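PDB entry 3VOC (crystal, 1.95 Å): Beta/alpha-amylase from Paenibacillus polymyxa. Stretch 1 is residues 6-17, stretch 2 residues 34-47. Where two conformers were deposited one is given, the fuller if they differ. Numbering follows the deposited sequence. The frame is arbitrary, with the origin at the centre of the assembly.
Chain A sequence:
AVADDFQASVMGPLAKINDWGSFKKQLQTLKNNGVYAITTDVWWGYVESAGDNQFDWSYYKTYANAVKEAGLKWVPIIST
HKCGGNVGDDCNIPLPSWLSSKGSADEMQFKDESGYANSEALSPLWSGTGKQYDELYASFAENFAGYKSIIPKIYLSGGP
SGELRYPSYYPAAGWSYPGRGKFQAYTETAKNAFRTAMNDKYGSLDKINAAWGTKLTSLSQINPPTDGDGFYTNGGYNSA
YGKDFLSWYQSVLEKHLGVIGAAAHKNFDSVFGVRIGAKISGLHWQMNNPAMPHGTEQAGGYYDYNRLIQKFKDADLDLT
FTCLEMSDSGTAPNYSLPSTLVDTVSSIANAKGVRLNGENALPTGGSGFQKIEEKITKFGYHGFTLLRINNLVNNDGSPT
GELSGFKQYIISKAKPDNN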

# COMPACT_ATOMS: atom_id res chain seq x y z
N PHE A 6 6.32 18.72 -9.77
CA PHE A 6 6.54 18.27 -8.38
C PHE A 6 5.82 19.15 -7.38
O PHE A 6 5.87 20.39 -7.47
N GLN A 7 5.14 18.53 -6.41
CA GLN A 7 4.63 19.27 -5.25
C GLN A 7 4.86 18.49 -3.97
O GLN A 7 4.94 17.26 -4.00
N ALA A 8 4.96 19.20 -2.85
CA ALA A 8 5.13 18.58 -1.54
C ALA A 8 3.81 18.55 -0.80
O ALA A 8 3.16 19.59 -0.64
N SER A 9 3.42 17.37 -0.34
CA SER A 9 2.22 17.19 0.45
C SER A 9 2.56 16.66 1.83
O SER A 9 3.69 16.28 2.10
N VAL A 10 1.56 16.65 2.72
CA VAL A 10 1.76 16.18 4.08
C VAL A 10 0.55 15.32 4.46
O VAL A 10 -0.60 15.70 4.16
N MET A 11 0.83 14.18 5.08
CA MET A 11 -0.23 13.28 5.52
C MET A 11 -0.87 13.85 6.78
O MET A 11 -0.18 14.31 7.68
N GLY A 12 -2.20 13.82 6.81
CA GLY A 12 -2.95 14.29 7.96
C GLY A 12 -2.80 13.36 9.15
O GLY A 12 -2.16 12.30 9.06
N PRO A 13 -3.42 13.73 10.28
CA PRO A 13 -3.23 12.96 11.50
C PRO A 13 -3.91 11.60 11.44
O PRO A 13 -4.84 11.39 10.64
N LEU A 14 -3.43 10.67 12.26
CA LEU A 14 -4.02 9.33 12.29
C LEU A 14 -5.37 9.33 13.01
O LEU A 14 -6.36 8.86 12.46
N ALA A 15 -5.37 9.86 14.24
CA ALA A 15 -6.57 9.97 15.08
C ALA A 15 -7.65 10.87 14.47
O ALA A 15 -7.34 11.90 13.87
N LYS A 16 -8.91 10.47 14.61
CA LYS A 16 -10.03 11.26 14.12
C LYS A 16 -9.93 12.67 14.69
O LYS A 16 -9.56 12.84 15.86
N ILE A 17 -10.20 13.67 13.86
CA ILE A 17 -10.11 15.05 14.30
C ILE A 17 -11.25 15.33 15.27
O ILE A 17 -12.41 15.22 14.91
N GLY A 34 4.27 26.68 2.08
CA GLY A 34 4.28 26.26 0.68
C GLY A 34 3.86 24.82 0.46
O GLY A 34 3.98 24.30 -0.64
N VAL A 35 3.34 24.16 1.50
CA VAL A 35 2.76 22.82 1.31
C VAL A 35 1.61 22.90 0.31
O VAL A 35 0.82 23.85 0.36
N TYR A 36 1.55 21.94 -0.61
CA TYR A 36 0.58 21.90 -1.69
C TYR A 36 -0.74 21.24 -1.30
O TYR A 36 -1.82 21.81 -1.54
N ALA A 37 -0.64 20.03 -0.74
CA ALA A 37 -1.83 19.24 -0.42
C ALA A 37 -1.72 18.50 0.90
O ALA A 37 -0.62 18.32 1.44
N ILE A 38 -2.88 18.11 1.42
CA ILE A 38 -2.96 17.20 2.56
C ILE A 38 -3.44 15.85 2.04
O ILE A 38 -4.45 15.78 1.33
N THR A 39 -2.69 14.78 2.36
CA THR A 39 -3.15 13.41 2.05
C THR A 39 -3.86 12.80 3.27
O THR A 39 -3.48 13.04 4.42
N THR A 40 -4.91 12.01 3.00
CA THR A 40 -5.84 11.65 4.07
C THR A 40 -6.35 10.23 3.88
O THR A 40 -6.95 9.93 2.85
N ASP A 41 -6.13 9.36 4.86
CA ASP A 41 -6.84 8.10 4.91
C ASP A 41 -8.34 8.36 5.04
O ASP A 41 -8.79 8.94 6.03
N VAL A 42 -9.09 7.96 4.01
CA VAL A 42 -10.57 8.02 4.05
C VAL A 42 -11.00 6.61 4.40
O VAL A 42 -11.09 5.72 3.52
N TRP A 43 -11.18 6.38 5.70
CA TRP A 43 -11.37 5.01 6.22
C TRP A 43 -12.70 4.38 5.80
O TRP A 43 -13.78 4.93 6.07
N TRP A 44 -12.64 3.22 5.16
CA TRP A 44 -13.86 2.49 4.83
C TRP A 44 -14.77 2.32 6.06
O TRP A 44 -16.01 2.50 5.97
N GLY A 45 -14.15 2.00 7.20
CA GLY A 45 -14.85 1.78 8.46
C GLY A 45 -15.60 3.00 8.97
O GLY A 45 -16.54 2.86 9.74
N TYR A 46 -15.17 4.19 8.53
CA TYR A 46 -15.84 5.44 8.88
C TYR A 46 -17.01 5.76 7.97
O TYR A 46 -17.95 6.44 8.39
N VAL A 47 -16.94 5.34 6.70
CA VAL A 47 -17.85 5.89 5.70
C VAL A 47 -18.93 4.93 5.21
O VAL A 47 -19.87 5.36 4.57

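A strand ending at Met11 runs parallel to strand 37-43. Four backbone hydrogen bonds hold the two stretches together: Tyr36 N to Ala8 O (2.8 Å), Val10 N to Ala37 O (3.0 Å), Thr39 N to Val10 O (2.9 Å) and Gly12 N to Thr39 O (2.8 Å). In each extended strand, side chains alternate between the two faces of the sheet.

Ser9, Met11, Ala37 and Thr39 share one face. Ser9 is an m rotamer. The small Ala37 leaves room beside it, and Ser9 OG lies 3.4 Å from Ala37 CB. Ser9 CB also meets the methyl of Thr39, with CG2 at 4.0 Å. Thr39 is a p rotamer, which brings OG1 to 3.3 Å from Met11 CA. Met11 has chi1 t, chi2 t and chi3 m. The last turn bends its end back, so that Met11 CE lies 3.5 Å from Thr39 OG1. That hydroxyl is buried here without a polar partner.

Val10 and Ile38 lie on the other face. Val10 is t, and its CG2 packs against Val35 CG1 at 3.9 Å; Val35 is also t. Ile38 is m at both chi angles, and its CD1 approaches Val10 CB at 4.4 Å. Its other branch reaches the backbone of Gly12, with CG2 4.0 Å from Gly12 N.

At the start of the pairing, Gln7 and Tyr36 point toward each other's stretch. Gln7 is m at chi1 and chi2, which lays its aliphatic stem over one face of the Tyr36 ring. Gln7 CG is 3.6 Å from the centroid of the Tyr36 ring, a CH-pi contact. Tyr36 is t. Ser9 OG sits at the edge of the same ring, 4.4 Å from Tyr36 CD2. The amide end of Gln7 is used in polar bonds, NE2 elsewhere in the structure. Water 1 donates to Gln7 OE1 (2.9 Å) and Gly34 O (3.1 Å) and accepts from Ala8 N (2.9 Å), tying the stretches together.

Past the strand, the contact becomes looser and wetter. Leu14, chi1 t and chi2 p, brings CD1 to the edge of the Trp43 ring, 4.1 Å from CZ2 of Trp43. Trp43 is m. Two waters fill the gaps beside Leu14 O. Water 2 donates to Leu14 O (2.6 Å) and accepts from Trp43 NE1 (2.8 Å). Water 3 donates to Leu14 O (2.7 Å) and bonds Tyr46 OH (2.9 Å). Tyr46, m, points toward stretch 1, and its OH reaches Lys16 CB at 3.4 Å. Lys16 is extended, t throughout, and its end leads away.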

# COMPACT_ATOMS: atom_id res chain seq x y z
CB PHE A 6 8.03 18.28 -8.05
CG PHE A 6 8.32 17.85 -6.65
CD1 PHE A 6 8.35 16.49 -6.33
CD2 PHE A 6 8.54 18.79 -5.65
CE1 PHE A 6 8.62 16.08 -5.02
CE2 PHE A 6 8.80 18.38 -4.33
CZ PHE A 6 8.85 17.02 -4.03
CB GLN A 7 3.13 19.53 -5.40
CG GLN A 7 2.72 20.42 -6.56
CD GLN A 7 3.23 21.85 -6.45
OE1 GLN A 7 3.53 22.33 -5.37
NE2 GLN A 7 3.32 22.53 -7.59
CB ALA A 8 6.18 19.32 -0.72
CB SER A 9 1.29 16.22 -0.26
OG SER A 9 0.90 16.80 -1.50
CB VAL A 10 1.89 17.38 5.06
CG1 VAL A 10 1.92 16.90 6.53
CG2 VAL A 10 3.16 18.24 4.72
CB MET A 11 0.30 11.86 5.79
CG MET A 11 -0.81 10.79 5.94
SD MET A 11 -0.21 9.09 5.66
CE MET A 11 0.26 9.20 3.95
CB PRO A 13 -3.86 13.84 12.60
CG PRO A 13 -4.76 14.78 11.92
CD PRO A 13 -4.42 14.80 10.43
CB LEU A 14 -3.05 8.32 12.94
CG LEU A 14 -3.53 6.87 13.00
CD1 LEU A 14 -3.71 6.30 11.59
CD2 LEU A 14 -2.56 5.99 13.83
CB ALA A 15 -6.19 10.50 16.49
CB LYS A 16 -11.35 10.63 14.54
CG LYS A 16 -12.57 11.29 13.93
CD LYS A 16 -13.83 10.74 14.56
CE LYS A 16 -15.05 11.60 14.26
NZ LYS A 16 -16.20 11.19 15.12
CB ILE A 17 -10.23 16.06 13.13
CG1 ILE A 17 -9.24 15.74 11.99
CG2 ILE A 17 -10.07 17.50 13.66
CD1 ILE A 17 -7.81 15.87 12.37
CB VAL A 35 2.30 22.21 2.67
CG1 VAL A 35 1.49 20.93 2.46
CG2 VAL A 35 3.52 21.93 3.55
CB TYR A 36 1.17 21.15 -2.89
CG TYR A 36 0.24 21.02 -4.09
CD1 TYR A 36 -0.12 22.14 -4.86
CD2 TYR A 36 -0.24 19.77 -4.47
CE1 TYR A 36 -0.96 22.00 -5.99
CE2 TYR A 36 -1.06 19.61 -5.58
CZ TYR A 36 -1.42 20.72 -6.33
OH TYR A 36 -2.23 20.51 -7.41
CB ALA A 37 -2.13 18.26 -1.53
CB ILE A 38 -3.94 17.71 3.64
CG1 ILE A 38 -3.55 19.12 4.15
CG2 ILE A 38 -4.10 16.67 4.78
CD1 ILE A 38 -2.17 19.18 4.86
CB THR A 39 -2.03 12.47 1.54
OG1 THR A 39 -1.22 12.06 2.65
CG2 THR A 39 -1.13 13.16 0.48
CB THR A 40 -7.07 12.58 4.06
OG1 THR A 40 -6.64 13.94 4.21
CG2 THR A 40 -8.06 12.21 5.20
CB ASP A 41 -6.39 7.23 6.08
CG ASP A 41 -5.15 6.42 5.75
OD1 ASP A 41 -5.12 5.74 4.71
OD2 ASP A 41 -4.21 6.45 6.55
CB VAL A 42 -11.15 8.55 2.71
CG1 VAL A 42 -12.68 8.66 2.75
CG2 VAL A 42 -10.53 9.93 2.37
CB TRP A 43 -11.26 5.01 7.76
CG TRP A 43 -9.90 5.35 8.25
CD1 TRP A 43 -9.51 6.52 8.84
CD2 TRP A 43 -8.73 4.53 8.17
NE1 TRP A 43 -8.17 6.47 9.13
CE2 TRP A 43 -7.66 5.27 8.73
CE3 TRP A 43 -8.47 3.25 7.67
CZ2 TRP A 43 -6.35 4.77 8.81
CZ3 TRP A 43 -7.17 2.74 7.75
CH2 TRP A 43 -6.12 3.50 8.32
CB TRP A 44 -13.51 1.12 4.24
CG TRP A 44 -14.64 0.50 3.44
CD1 TRP A 44 -15.85 1.10 3.08
CD2 TRP A 44 -14.65 -0.80 2.85
NE1 TRP A 44 -16.60 0.22 2.33
CE2 TRP A 44 -15.89 -0.95 2.17
CE3 TRP A 44 -13.73 -1.87 2.83
CZ2 TRP A 44 -16.23 -2.12 1.50
CZ3 TRP A 44 -14.06 -3.02 2.14
CH2 TRP A 44 -15.31 -3.14 1.49
CB TYR A 46 -14.87 6.63 8.77
CG TYR A 46 -13.95 6.87 9.94
CD1 TYR A 46 -13.75 5.91 10.92
CD2 TYR A 46 -13.23 8.07 10.04
CE1 TYR A 46 -12.87 6.13 12.00
CE2 TYR A 46 -12.36 8.31 11.11
CZ TYR A 46 -12.18 7.33 12.08
OH TYR A 46 -11.31 7.54 13.13
CB VAL A 47 -17.09 6.50 4.48
CG1 VAL A 47 -16.08 7.56 4.93
CG2 VAL A 47 -16.38 5.40 3.65
O HOH W 1 4.68 22.07 -2.70
O HOH W 2 -6.40 8.50 9.87
O HOH W 3 -9.01 8.74 11.78